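Local coordinates for protein dTDP-4-amino-4,6-dideoxyglucose formyltransferase (Mycobacterium tuberculosis CAS/NITR204, PDB 5VYQ) that probably transfers a formyl group from a reduced folate cofactor to the 4-amino group of the nucleotide-linked sugar dTDP-4-amino-4,6-dideoxyglucose, at residues Pro103-Tyr108 and Ile142-Cys147; Val125-His130 and Asp164-Leu169; His138-Ala143 and Ala184-Thr189; Arg219-Thr224 and Val245-Glu250. All blocks are in the same frame, centred on the assembly; numbering follows the deposited sequence. Where two conformers were deposited one is given.

Contact 1 (Pro103-Tyr108 and Ile142-Cys147); sequences PGFNPY and IAQREC
Phe105 lays one face of its ring on the side-chain amide of Gln144. The two planes are 11° apart, so ring and amide stack, with Gln144 NE2 over the ring centre. Phe105 CG is anti to the backbone N (chi1 -168°), which carries the ring across to the strand. Its edge reaches the strand backbone: Phe105 CE2 is 3.7 Å from Glu146 N, and Phe105 CD2 is 3.8 Å from Arg145 O. Asn106 binds next, through its backbone. Gln144 NE2 donates to Asn106 O over 3.1 Å in a nearly straight bond (172°) that uses a lone pair in the carbonyl plane. One water donates to Asn106 O (2.6 Å) and to Gln144 OE1 (2.9 Å). NE2 also bonds Thr128 OG1, so the amide is held at both ends and its rotation is fixed. After the cis peptide before Pro107, Tyr108 N bonds back to Phe105 O. In the mixed sheet of the Rossmann-like formyltransferase domain, this loop follows strand 97-102, beside the lithium and folate sites. Strand 125-131 lies between that strand and edge strand 141-147; its Thr128 also bonds Gly104 O and Asn106 N. Helix 155-179 packs Leu169 and Ile165 against Arg145 and Cys147.

Contact 2 (Val125-His130 and Asp164-Leu169); sequences VGVTIH and DIEREL
Val127 is the main bump of the strand and fits a hollow in the helix made by Ile165, Glu166 and Leu169. This is alpha/beta packing of the Rossmann-like formyltransferase domain: helix 155-179 lies on one side of the mixed sheet. The axes of the two short segments approach to 8.2 Å and run 32° from parallel. Val127 forks over the helix. Its CG2 meets Ile165 CG2 at 3.6 Å and sits 3.9 Å from Glu166 N. Its CG1, anti to the backbone N (chi1 176°), goes to the other side of the hollow, 4.1 Å from Leu169 CD2. Glu166 lines the hollow with its backbone and CB, while its OE2 turns to a hydrogen bond with His83. The helix answers with a bump of its own. Leu169 pushes CD2 in between Val127 and Ile129, and its side chain runs antiparallel alongside those two. Ile129 is the second strand residue to face the helix, and the intervening Thr128 points away from it. No hydrogen bond crosses this buried contact; the side chains meet by apolar packing. Leu169 CD2 comes within 3.8 Å of Val127 O, and Ile129 CD1 lies 4.0 Å from Leu169 CG.

Contact 3 (His138-Ala143 and Ala184-Thr189); sequences HGPIIA and AKSPAT
Ser186 OG lies over one face of the Pro140 ring, close to all five ring atoms and 3.7 Å from Pro140 CG. At the edge of the same ring, Pro140 CB meets Ala184 CB at 3.4 Å, which is tight for two carbons. The second proline ring, Pro187, uses its CD corner. Pro187 CD is 3.7 Å from Gly139 O and 3.8 Å from Ile141 CD1. The Ile141 side chain crosses Pro187 at about a right angle. Ile141 CG1 sits beside the backbone N (chi1 -60°), and this sends CD1 toward the proline.

The flat peptide groups make the polar part. Ile141 and Lys185 form a single antiparallel bridge, a hydrogen-bonded pair. Ile141 N donates to Lys185 O over 2.8 Å, but it comes from above the carbonyl plane, 62° out of it. The return bond, Lys185 N to Ile141 O, is longer at 3.2 Å, with the donor tilted 32° from the plane. Ala184 CA adds a CA-H...O contact to Ile141 O at 3.2 Å.

The bridge thus joins the start of edge strand 141-147 to the loop after helix 155-179. Just before the bridge, His138 NE2 bonds Glu190 of that loop, a second tie, while its ND1 bonds Asp133. On its inner side the strand start pairs with strand 125-131, where Ile142 and Ala143 both face Ile129 in a classic beta bulge. Pro187 also packs on Pro107, in the loop after strand 97-102.

Contact 4 (Arg219-Thr224 and Val245-Glu250); sequences RLRALT and VVLEPE. With EDO (1,2-ethanediol), chain F.
Val245 points its CG1 at the end of the helix, overlapping the backbone of Arg221 and the hydroxyl of Thr224. This is a helix end packed on a beta strand in the C-terminal dimerization domain. Val245 CG1 stands between its backbone N and carbonyl carbon (chi1 69°), a crowded position that aims it at the helix. It lies 3.7 Å from Arg221 CA, 3.5 Å from Thr224 OG1 and 4.1 Å from Leu220 CB.

Thr224 joins helix to strand through one atom. Its OG1 donates to Leu220 O over 2.7 Å, reaching back across the last turn from above the carbonyl plane. The same OG1 accepts Val245 N at 3.0 Å in a nearly straight bond (171°). The hydroxyl is therefore gripped by two bonds, and its proton is committed to the helix. The helix itself is finished by then, as Leu223 is the first residue to leave helical backbone angles.

Further along the strand, Leu247 CD1 touches the aliphatic part of Arg221, 3.8 Å from Arg221 CD. The two side chains cross at about a right angle. Beyond CD the Arg221 chain leaves the strand: NE bonds Asn218 OD1, and NH1 bonds the carbonyls of Glu150 and Asp153.

The strand also serves the dimer. Val245 to Pro249 pair antiparallel with a strand of the second subunit, and Glu248 makes a salt bridge with Arg229 of that subunit. A 1,2-ethanediol, probably from the crystallisation liquor, sits beside the strand, where Leu247 N donates to its O2 at 2.9 Å.

Contacts 1, 2 and 3 form one continuous region, while contact 4 stands apart in the dimerization domain. Contacts 1 and 2 have centres 7 Å apart and touch where Gln144 CB packs on Val127 O at 3.2 Å. Contact 3 shares Ile142 and Ala143 with contact 1 and joins contact 2 where Ile129 N meets Ala143 O at 2.8 Å. The Asn106 side chain and Gly139 of contact 3 are each about 8 Å from a folate ligand, Asn106 also about 7 Å from lithium. The Glu166 side chain is about 7 Å from a bound nucleotide sugar. Contact 4 is centred about 23 Å from contacts 1 and 2, yet its Thr224 side chain is about 8 Å from such a sugar.

Contact 1 (Pro103-Tyr108 and Ile142-Cys147)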
loop_
_atom_site.group_PDB
_atom_site.type_symbol
_atom_site.label_atom_id
_atom_site.label_comp_id
_atom_site.label_asym_id
_atom_site.label_seq_id
_atom_site.Cartn_x
_atom_site.Cartn_y
_atom_site.Cartn_z
ATOM N N PRO A 103 -21.354 -7.218 -13.238
ATOM C CA PRO A 103 -20.514 -6.054 -12.959
ATOM C C PRO A 103 -19.275 -5.976 -13.879
ATOM O O PRO A 103 -18.132 -5.800 -13.435
ATOM C CB PRO A 103 -20.175 -6.248 -11.472
ATOM C CG PRO A 103 -20.028 -7.729 -11.373
ATOM C CD PRO A 103 -21.115 -8.295 -12.267
ATOM N N GLY A 104 -19.548 -6.043 -15.180
ATOM C CA GLY A 104 -18.573 -5.769 -16.224
ATOM C C GLY A 104 -19.280 -5.099 -17.392
ATOM O O GLY A 104 -20.533 -5.032 -17.398
ATOM N N PHE A 105 -18.511 -4.528 -18.316
ATOM C CA PHE A 105 -19.110 -3.877 -19.497
ATOM C C PHE A 105 -18.966 -4.844 -20.689
ATOM O O PHE A 105 -17.923 -4.914 -21.369
ATOM C CB PHE A 105 -18.441 -2.507 -19.757
ATOM C CG PHE A 105 -19.171 -1.657 -20.761
ATOM C CD1 PHE A 105 -18.984 -1.839 -22.117
ATOM C CD2 PHE A 105 -20.059 -0.697 -20.328
ATOM C CE1 PHE A 105 -19.670 -1.011 -23.026
ATOM C CE2 PHE A 105 -20.750 0.117 -21.213
ATOM C CZ PHE A 105 -20.542 -0.040 -22.574
ATOM N N ASN A 106 -20.002 -5.647 -20.977
ATOM C CA ASN A 106 -19.891 -6.651 -22.059
ATOM C C ASN A 106 -19.677 -5.964 -23.409
ATOM O O ASN A 106 -20.246 -4.897 -23.628
ATOM C CB ASN A 106 -21.119 -7.547 -22.187
ATOM C CG ASN A 106 -21.316 -8.442 -20.999
ATOM O OD1 ASN A 106 -20.425 -8.567 -20.179
ATOM N ND2 ASN A 106 -22.493 -9.083 -20.900
ATOM N N PRO A 107 -18.850 -6.557 -24.255
ATOM C CA PRO A 107 -18.273 -7.882 -24.130
ATOM C C PRO A 107 -16.826 -7.920 -23.619
ATOM O O PRO A 107 -16.134 -8.907 -23.864
ATOM C CB PRO A 107 -18.277 -8.380 -25.582
ATOM C CG PRO A 107 -17.939 -7.121 -26.334
ATOM C CD PRO A 107 -18.651 -6.005 -25.606
ATOM N N TYR A 108 -16.389 -6.861 -22.959
ATOM C CA TYR A 108 -14.992 -6.673 -22.568
ATOM C C TYR A 108 -14.783 -7.301 -21.192
ATOM O O TYR A 108 -15.555 -7.022 -20.261
ATOM C CB TYR A 108 -14.601 -5.204 -22.572
ATOM C CG TYR A 108 -15.061 -4.479 -23.831
ATOM C CD1 TYR A 108 -14.704 -4.942 -25.078
ATOM C CD2 TYR A 108 -15.897 -3.383 -23.745
ATOM C CE1 TYR A 108 -15.145 -4.298 -26.232
ATOM C CE2 TYR A 108 -16.356 -2.740 -24.884
ATOM C CZ TYR A 108 -15.969 -3.217 -26.113
ATOM O OH TYR A 108 -16.446 -2.576 -27.223
ATOM N N ILE A 142 -29.720 -5.786 -22.483
ATOM C CA ILE A 142 -30.871 -4.988 -22.172
ATOM C C ILE A 142 -30.454 -3.555 -21.867
ATOM O O ILE A 142 -31.046 -2.603 -22.390
ATOM C CB ILE A 142 -31.659 -5.597 -20.967
ATOM C CG1 ILE A 142 -32.226 -6.970 -21.332
ATOM C CG2 ILE A 142 -32.777 -4.697 -20.435
ATOM C CD1 ILE A 142 -32.530 -7.872 -20.149
ATOM N N ALA A 143 -29.465 -3.404 -20.994
ATOM C CA ALA A 143 -28.942 -2.088 -20.646
ATOM C C ALA A 143 -27.531 -2.228 -20.128
ATOM O O ALA A 143 -27.151 -3.294 -19.648
ATOM C CB ALA A 143 -29.791 -1.425 -19.581
ATOM N N GLN A 144 -26.773 -1.142 -20.249
ATOM C CA GLN A 144 -25.474 -1.140 -19.635
ATOM C C GLN A 144 -25.004 0.282 -19.442
ATOM O O GLN A 144 -25.553 1.263 -19.982
ATOM C CB GLN A 144 -24.488 -2.019 -20.425
ATOM C CG GLN A 144 -24.087 -1.526 -21.738
ATOM C CD GLN A 144 -23.114 -2.375 -22.558
ATOM O OE1 GLN A 144 -23.033 -2.076 -23.732
ATOM N NE2 GLN A 144 -22.392 -3.379 -22.019
ATOM N N ARG A 145 -23.976 0.376 -18.624
ATOM C CA ARG A 145 -23.445 1.663 -18.234
ATOM C C ARG A 145 -21.972 1.541 -17.887
ATOM O O ARG A 145 -21.565 0.660 -17.127
ATOM C CB ARG A 145 -24.196 2.287 -17.068
ATOM C CG ARG A 145 -23.765 3.704 -16.696
ATOM C CD ARG A 145 -24.826 4.395 -15.833
ATOM N NE ARG A 145 -26.067 4.429 -16.606
ATOM C CZ ARG A 145 -27.293 4.501 -16.092
ATOM N NH1 ARG A 145 -27.475 4.562 -14.780
ATOM N NH2 ARG A 145 -28.334 4.496 -16.894
ATOM N N GLU A 146 -21.203 2.466 -18.440
ATOM C CA GLU A 146 -19.769 2.545 -18.158
ATOM C C GLU A 146 -19.461 3.179 -16.804
ATOM O O GLU A 146 -20.159 4.070 -16.315
ATOM C CB GLU A 146 -19.058 3.260 -19.335
ATOM C CG GLU A 146 -17.525 3.241 -19.221
ATOM C CD GLU A 146 -16.759 3.896 -20.357
ATOM O OE1 GLU A 146 -17.405 4.328 -21.354
ATOM O OE2 GLU A 146 -15.515 3.969 -20.175
ATOM N N CYS A 147 -18.373 2.712 -16.187
ATOM C CA CYS A 147 -17.784 3.318 -14.984
ATOM C C CYS A 147 -16.389 3.773 -15.375
ATOM O O CYS A 147 -15.566 2.980 -15.812
ATOM C CB CYS A 147 -17.637 2.242 -13.928
ATOM S SG CYS A 147 -17.002 2.791 -12.341
HETATM O O HOH W 1 -21.183 -3.326 -25.539
#

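Contact 2 (Val125-His130 and Asp164-Leu169)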
loop_
_atom_site.group_PDB
_atom_site.type_symbol
_atom_site.label_atom_id
_atom_site.label_comp_id
_atom_site.label_asym_id
_atom_site.label_seq_id
_atom_site.Cartn_x
_atom_site.Cartn_y
_atom_site.Cartn_z
ATOM N N VAL A 125 -15.022 -0.794 -18.289
ATOM C CA VAL A 125 -15.730 -1.564 -17.288
ATOM C C VAL A 125 -17.019 -0.812 -16.956
ATOM O O VAL A 125 -17.239 0.355 -17.307
ATOM C CB VAL A 125 -14.847 -1.833 -16.036
ATOM C CG1 VAL A 125 -14.754 -0.586 -15.169
ATOM C CG2 VAL A 125 -15.364 -3.058 -15.256
ATOM N N GLY A 126 -17.906 -1.471 -16.232
ATOM C CA GLY A 126 -19.241 -0.907 -15.958
ATOM C C GLY A 126 -20.142 -2.064 -15.560
ATOM O O GLY A 126 -19.646 -3.061 -15.030
ATOM N N VAL A 127 -21.433 -1.928 -15.825
ATOM C CA VAL A 127 -22.415 -2.933 -15.446
ATOM C C VAL A 127 -23.251 -3.243 -16.673
ATOM O O VAL A 127 -23.593 -2.322 -17.419
ATOM C CB VAL A 127 -23.306 -2.396 -14.323
ATOM C CG1 VAL A 127 -24.401 -3.392 -13.990
ATOM C CG2 VAL A 127 -22.549 -2.062 -13.062
ATOM N N THR A 128 -23.572 -4.525 -16.864
ATOM C CA THR A 128 -24.376 -4.936 -18.006
ATOM C C THR A 128 -25.521 -5.798 -17.534
ATOM O O THR A 128 -25.282 -6.721 -16.774
ATOM C CB THR A 128 -23.543 -5.716 -19.036
ATOM O OG1 THR A 128 -22.388 -4.930 -19.439
ATOM C CG2 THR A 128 -24.363 -6.081 -20.225
ATOM N N ILE A 129 -26.731 -5.497 -18.001
ATOM C CA ILE A 129 -27.887 -6.354 -17.738
ATOM C C ILE A 129 -28.198 -6.997 -19.105
ATOM O O ILE A 129 -28.360 -6.317 -20.106
ATOM C CB ILE A 129 -29.088 -5.521 -17.266
ATOM C CG1 ILE A 129 -28.766 -4.768 -15.985
ATOM C CG2 ILE A 129 -30.275 -6.452 -17.036
ATOM C CD1 ILE A 129 -29.836 -3.862 -15.427
ATOM N N HIS A 130 -28.271 -8.320 -19.132
ATOM C CA HIS A 130 -28.381 -9.097 -20.354
ATOM C C HIS A 130 -29.114 -10.410 -20.147
ATOM O O HIS A 130 -29.075 -10.983 -19.052
ATOM C CB HIS A 130 -27.004 -9.354 -20.971
ATOM C CG HIS A 130 -26.141 -10.282 -20.170
ATOM N ND1 HIS A 130 -26.113 -11.634 -20.389
ATOM C CD2 HIS A 130 -25.251 -10.047 -19.183
ATOM C CE1 HIS A 130 -25.276 -12.208 -19.538
ATOM N NE2 HIS A 130 -24.711 -11.251 -18.835
ATOM N N ASP A 164 -22.865 0.896 -6.947
ATOM C CA ASP A 164 -23.800 2.031 -7.033
ATOM C C ASP A 164 -24.439 2.058 -8.421
ATOM O O ASP A 164 -25.634 2.276 -8.538
ATOM C CB ASP A 164 -23.108 3.374 -6.796
ATOM C CG ASP A 164 -22.654 3.573 -5.354
ATOM O OD1 ASP A 164 -23.227 2.978 -4.450
ATOM O OD2 ASP A 164 -21.701 4.337 -5.132
ATOM N N ILE A 165 -23.660 1.829 -9.463
ATOM C CA ILE A 165 -24.170 1.789 -10.835
ATOM C C ILE A 165 -25.150 0.657 -11.026
ATOM O O ILE A 165 -26.169 0.798 -11.712
ATOM C CB ILE A 165 -23.041 1.759 -11.883
ATOM C CG1 ILE A 165 -22.269 3.077 -11.798
ATOM C CG2 ILE A 165 -23.593 1.416 -13.238
ATOM C CD1 ILE A 165 -20.978 3.087 -12.602
ATOM N N GLU A 166 -24.895 -0.485 -10.407
ATOM C CA GLU A 166 -25.767 -1.608 -10.573
ATOM C C GLU A 166 -27.126 -1.274 -9.993
ATOM O O GLU A 166 -28.145 -1.578 -10.622
ATOM C CB GLU A 166 -25.169 -2.816 -9.844
ATOM C CG GLU A 166 -25.908 -4.071 -10.023
ATOM C CD GLU A 166 -25.076 -5.286 -9.546
ATOM O OE1 GLU A 166 -25.590 -5.813 -8.599
ATOM O OE2 GLU A 166 -23.988 -5.646 -10.020
ATOM N N ARG A 167 -27.126 -0.647 -8.818
ATOM C CA ARG A 167 -28.383 -0.292 -8.172
ATOM C C ARG A 167 -29.157 0.713 -9.032
ATOM O O ARG A 167 -30.367 0.535 -9.258
ATOM C CB ARG A 167 -28.116 0.266 -6.781
ATOM C CG ARG A 167 -29.326 0.978 -6.153
ATOM C CD ARG A 167 -29.061 1.392 -4.725
ATOM N NE ARG A 167 -28.968 0.203 -3.872
ATOM C CZ ARG A 167 -30.027 -0.433 -3.348
ATOM N NH1 ARG A 167 -29.818 -1.540 -2.603
ATOM N NH2 ARG A 167 -31.285 0.022 -3.575
ATOM N N GLU A 168 -28.443 1.699 -9.589
ATOM C CA GLU A 168 -29.047 2.721 -10.457
ATOM C C GLU A 168 -29.703 2.074 -11.682
ATOM O O GLU A 168 -30.848 2.337 -12.060
ATOM C CB GLU A 168 -27.988 3.793 -10.830
ATOM C CG GLU A 168 -27.739 4.719 -9.626
ATOM C CD GLU A 168 -26.526 5.644 -9.564
ATOM O OE1 GLU A 168 -25.672 5.760 -10.470
ATOM O OE2 GLU A 168 -26.430 6.318 -8.514
ATOM N N LEU A 169 -28.956 1.212 -12.353
ATOM C CA LEU A 169 -29.400 0.640 -13.591
ATOM C C LEU A 169 -30.554 -0.320 -13.419
ATOM O O LEU A 169 -31.519 -0.353 -14.196
ATOM C CB LEU A 169 -28.177 -0.022 -14.228
ATOM C CG LEU A 169 -28.203 -0.215 -15.712
ATOM C CD1 LEU A 169 -28.302 1.131 -16.433
ATOM C CD2 LEU A 169 -26.953 -1.012 -16.104
#

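Contact 3 (His138-Ala143 and Ala184-Thr189)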
loop_
_atom_site.group_PDB
_atom_site.type_symbol
_atom_site.label_atom_id
_atom_site.label_comp_id
_atom_site.label_asym_id
_atom_site.label_seq_id
_atom_site.Cartn_x
_atom_site.Cartn_y
_atom_site.Cartn_z
ATOM N N HIS A 138 -22.689 -13.330 -21.824
ATOM C CA HIS A 138 -22.815 -13.316 -23.280
ATOM C C HIS A 138 -24.290 -13.202 -23.547
ATOM O O HIS A 138 -25.141 -13.630 -22.768
ATOM C CB HIS A 138 -22.270 -14.657 -23.783
ATOM C CG HIS A 138 -22.083 -14.739 -25.258
ATOM N ND1 HIS A 138 -23.041 -15.257 -26.103
ATOM C CD2 HIS A 138 -21.007 -14.464 -26.030
ATOM C CE1 HIS A 138 -22.577 -15.247 -27.342
ATOM N NE2 HIS A 138 -21.337 -14.779 -27.317
ATOM N N GLY A 139 -24.668 -12.692 -24.682
ATOM C CA GLY A 139 -26.131 -12.649 -24.837
ATOM C C GLY A 139 -26.722 -11.253 -24.944
ATOM O O GLY A 139 -26.037 -10.256 -24.720
ATOM N N PRO A 140 -28.025 -11.195 -25.282
ATOM C CA PRO A 140 -28.592 -9.925 -25.631
ATOM C C PRO A 140 -28.577 -8.911 -24.508
ATOM O O PRO A 140 -29.085 -9.209 -23.408
ATOM C CB PRO A 140 -30.034 -10.289 -26.050
ATOM C CG PRO A 140 -29.925 -11.699 -26.523
ATOM C CD PRO A 140 -28.870 -12.347 -25.671
ATOM N N ILE A 141 -28.001 -7.736 -24.776
ATOM C CA ILE A 141 -27.943 -6.663 -23.817
ATOM C C ILE A 141 -29.220 -5.894 -23.701
ATOM O O ILE A 141 -29.729 -5.331 -24.667
ATOM C CB ILE A 141 -26.717 -5.744 -24.076
ATOM C CG1 ILE A 141 -25.450 -6.593 -23.965
ATOM C CG2 ILE A 141 -26.712 -4.579 -23.105
ATOM C CD1 ILE A 141 -24.195 -5.885 -24.393
ATOM N N ILE A 142 -29.720 -5.786 -22.483
ATOM C CA ILE A 142 -30.871 -4.988 -22.172
ATOM C C ILE A 142 -30.454 -3.555 -21.867
ATOM O O ILE A 142 -31.046 -2.603 -22.390
ATOM C CB ILE A 142 -31.659 -5.597 -20.967
ATOM C CG1 ILE A 142 -32.226 -6.970 -21.332
ATOM C CG2 ILE A 142 -32.777 -4.697 -20.435
ATOM C CD1 ILE A 142 -32.530 -7.872 -20.149
ATOM N N ALA A 143 -29.465 -3.404 -20.994
ATOM C CA ALA A 143 -28.942 -2.088 -20.646
ATOM C C ALA A 143 -27.531 -2.228 -20.128
ATOM O O ALA A 143 -27.151 -3.294 -19.648
ATOM C CB ALA A 143 -29.791 -1.425 -19.581
ATOM N N ALA A 184 -33.586 -6.267 -26.842
ATOM C CA ALA A 184 -32.187 -6.435 -26.452
ATOM C C ALA A 184 -31.379 -6.710 -27.688
ATOM O O ALA A 184 -31.936 -7.178 -28.682
ATOM C CB ALA A 184 -32.044 -7.553 -25.438
ATOM N N LYS A 185 -30.103 -6.349 -27.636
ATOM C CA LYS A 185 -29.192 -6.496 -28.753
ATOM C C LYS A 185 -27.897 -7.153 -28.281
ATOM O O LYS A 185 -27.301 -6.715 -27.300
ATOM C CB LYS A 185 -28.916 -5.124 -29.360
ATOM C CG LYS A 185 -28.514 -5.248 -30.829
ATOM C CD LYS A 185 -28.043 -3.924 -31.419
ATOM C CE LYS A 185 -26.529 -3.782 -31.326
ATOM N NZ LYS A 185 -26.092 -2.363 -31.447
ATOM N N SER A 186 -27.483 -8.208 -28.954
ATOM C CA SER A 186 -26.183 -8.821 -28.690
ATOM C C SER A 186 -25.033 -7.911 -29.085
ATOM O O SER A 186 -25.192 -7.154 -30.019
ATOM C CB SER A 186 -26.078 -10.155 -29.374
ATOM O OG SER A 186 -26.963 -11.013 -28.680
ATOM N N PRO A 187 -23.912 -7.924 -28.344
ATOM C CA PRO A 187 -22.802 -7.111 -28.788
ATOM C C PRO A 187 -22.316 -7.579 -30.129
ATOM O O PRO A 187 -22.367 -8.748 -30.431
ATOM C CB PRO A 187 -21.720 -7.331 -27.719
ATOM C CG PRO A 187 -22.181 -8.438 -26.839
ATOM C CD PRO A 187 -23.658 -8.560 -27.037
ATOM N N ALA A 188 -21.808 -6.653 -30.925
ATOM C CA ALA A 188 -21.295 -6.988 -32.256
ATOM C C ALA A 188 -20.049 -7.842 -32.280
ATOM O O ALA A 188 -19.792 -8.514 -33.285
ATOM C CB ALA A 188 -20.997 -5.708 -33.019
ATOM N N THR A 189 -19.270 -7.828 -31.203
ATOM C CA THR A 189 -18.087 -8.686 -31.129
ATOM C C THR A 189 -18.128 -9.624 -29.952
ATOM O O THR A 189 -18.873 -9.384 -29.014
ATOM C CB THR A 189 -16.782 -7.869 -31.079
ATOM O OG1 THR A 189 -16.729 -7.093 -29.875
ATOM C CG2 THR A 189 -16.745 -6.918 -32.271
#

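Contact 4 (Arg219-Thr224 and Val245-Glu250)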
loop_
_atom_site.group_PDB
_atom_site.type_symbol
_atom_site.label_atom_id
_atom_site.label_comp_id
_atom_site.label_asym_id
_atom_site.label_seq_id
_atom_site.Cartn_x
_atom_site.Cartn_y
_atom_site.Cartn_z
ATOM N N ARG A 219 -0.767 -3.013 -12.328
ATOM C CA ARG A 219 -0.896 -4.342 -11.725
ATOM C C ARG A 219 -1.231 -4.328 -10.251
ATOM O O ARG A 219 -2.110 -5.081 -9.800
ATOM C CB ARG A 219 0.392 -5.128 -11.981
ATOM C CG ARG A 219 0.473 -6.561 -11.477
ATOM C CD ARG A 219 -0.457 -7.506 -12.228
ATOM N NE ARG A 219 0.039 -8.865 -12.057
ATOM C CZ ARG A 219 1.110 -9.374 -12.653
ATOM N NH1 ARG A 219 1.508 -10.600 -12.313
ATOM N NH2 ARG A 219 1.755 -8.695 -13.602
ATOM N N LEU A 220 -0.488 -3.555 -9.471
ATOM C CA LEU A 220 -0.693 -3.523 -8.046
ATOM C C LEU A 220 -2.054 -2.960 -7.665
ATOM O O LEU A 220 -2.720 -3.479 -6.787
ATOM C CB LEU A 220 0.347 -2.691 -7.334
ATOM C CG LEU A 220 1.762 -3.203 -7.373
ATOM C CD1 LEU A 220 2.584 -2.248 -6.517
ATOM C CD2 LEU A 220 1.812 -4.620 -6.836
ATOM N N ARG A 221 -2.478 -1.885 -8.332
ATOM C CA ARG A 221 -3.759 -1.299 -7.936
ATOM C C ARG A 221 -4.918 -2.213 -8.408
ATOM O O ARG A 221 -5.985 -2.261 -7.795
ATOM C CB ARG A 221 -3.865 0.137 -8.501
ATOM C CG ARG A 221 -4.130 0.311 -9.976
ATOM C CD ARG A 221 -3.777 1.726 -10.411
ATOM N NE ARG A 221 -3.983 2.012 -11.833
ATOM C CZ ARG A 221 -5.019 2.653 -12.356
ATOM N NH1 ARG A 221 -6.045 3.045 -11.631
ATOM N NH2 ARG A 221 -4.981 2.935 -13.640
ATOM N N ALA A 222 -4.736 -2.876 -9.552
ATOM C CA ALA A 222 -5.717 -3.856 -9.990
ATOM C C ALA A 222 -5.953 -4.964 -8.955
ATOM O O ALA A 222 -7.077 -5.496 -8.853
ATOM C CB ALA A 222 -5.340 -4.440 -11.337
ATOM N N LEU A 223 -4.891 -5.322 -8.212
ATOM C CA LEU A 223 -4.940 -6.366 -7.222
ATOM C C LEU A 223 -5.174 -5.875 -5.823
ATOM O O LEU A 223 -5.163 -6.644 -4.876
ATOM C CB LEU A 223 -3.642 -7.199 -7.277
ATOM C CG LEU A 223 -3.427 -7.906 -8.614
ATOM C CD1 LEU A 223 -2.022 -8.479 -8.813
ATOM C CD2 LEU A 223 -4.462 -9.018 -8.747
ATOM N N THR A 224 -5.453 -4.581 -5.704
ATOM C CA THR A 224 -5.745 -3.968 -4.465
ATOM C C THR A 224 -7.240 -3.820 -4.297
ATOM O O THR A 224 -7.927 -3.150 -5.063
ATOM C CB THR A 224 -5.014 -2.631 -4.311
ATOM O OG1 THR A 224 -3.589 -2.863 -4.261
ATOM C CG2 THR A 224 -5.399 -2.015 -2.973
ATOM N N VAL A 245 -1.400 -1.618 -2.663
ATOM C CA VAL A 245 -0.983 -0.229 -2.779
ATOM C C VAL A 245 -2.060 0.701 -2.230
ATOM O O VAL A 245 -3.235 0.355 -2.196
ATOM C CB VAL A 245 -0.594 0.054 -4.232
ATOM C CG1 VAL A 245 -1.796 0.019 -5.144
ATOM C CG2 VAL A 245 0.182 1.330 -4.422
ATOM N N VAL A 246 -1.620 1.864 -1.773
ATOM C CA VAL A 246 -2.469 2.960 -1.300
ATOM C C VAL A 246 -2.181 4.149 -2.201
ATOM O O VAL A 246 -1.065 4.644 -2.277
ATOM C CB VAL A 246 -2.178 3.322 0.152
ATOM C CG1 VAL A 246 -3.081 4.444 0.628
ATOM C CG2 VAL A 246 -2.369 2.072 1.005
ATOM N N LEU A 247 -3.208 4.593 -2.921
ATOM C CA LEU A 247 -3.087 5.705 -3.842
ATOM C C LEU A 247 -4.006 6.820 -3.359
ATOM O O LEU A 247 -5.171 6.584 -3.112
ATOM C CB LEU A 247 -3.534 5.315 -5.251
ATOM C CG LEU A 247 -2.769 4.137 -5.863
ATOM C CD1 LEU A 247 -3.339 3.675 -7.186
ATOM C CD2 LEU A 247 -1.317 4.508 -6.031
ATOM N N GLU A 248 -3.503 8.032 -3.310
ATOM C CA GLU A 248 -4.306 9.177 -2.888
ATOM C C GLU A 248 -4.040 10.336 -3.807
ATOM O O GLU A 248 -2.919 10.862 -3.905
ATOM C CB GLU A 248 -3.963 9.488 -1.434
ATOM C CG GLU A 248 -4.635 10.727 -0.853
ATOM C CD GLU A 248 -3.898 11.329 0.343
ATOM O OE1 GLU A 248 -3.000 10.678 0.911
ATOM O OE2 GLU A 248 -4.171 12.492 0.716
ATOM N N PRO A 249 -5.089 10.824 -4.486
ATOM C CA PRO A 249 -4.821 11.932 -5.384
ATOM C C PRO A 249 -4.681 13.212 -4.566
ATOM O O PRO A 249 -5.325 13.336 -3.529
ATOM C CB PRO A 249 -6.080 11.990 -6.253
ATOM C CG PRO A 249 -7.150 11.362 -5.461
ATOM C CD PRO A 249 -6.490 10.364 -4.550
ATOM N N GLU A 250 -3.872 14.137 -5.043
ATOM C CA GLU A 250 -3.671 15.409 -4.337
ATOM C C GLU A 250 -5.002 16.183 -4.362
ATOM O O GLU A 250 -5.686 16.217 -5.385
ATOM C CB GLU A 250 -2.541 16.176 -4.996
ATOM C CG GLU A 250 -2.095 17.384 -4.184
ATOM C CD GLU A 250 -0.880 18.055 -4.767
ATOM O OE1 GLU A 250 -0.845 18.237 -6.003
ATOM O OE2 GLU A 250 0.046 18.331 -3.975
HETATM C C1 EDO F . -7.188 2.394 -1.284
HETATM O O1 EDO F . -6.357 2.847 -0.207
HETATM C C2 EDO F . -6.304 1.997 -2.456
HETATM O O2 EDO F . -5.718 3.171 -3.018
#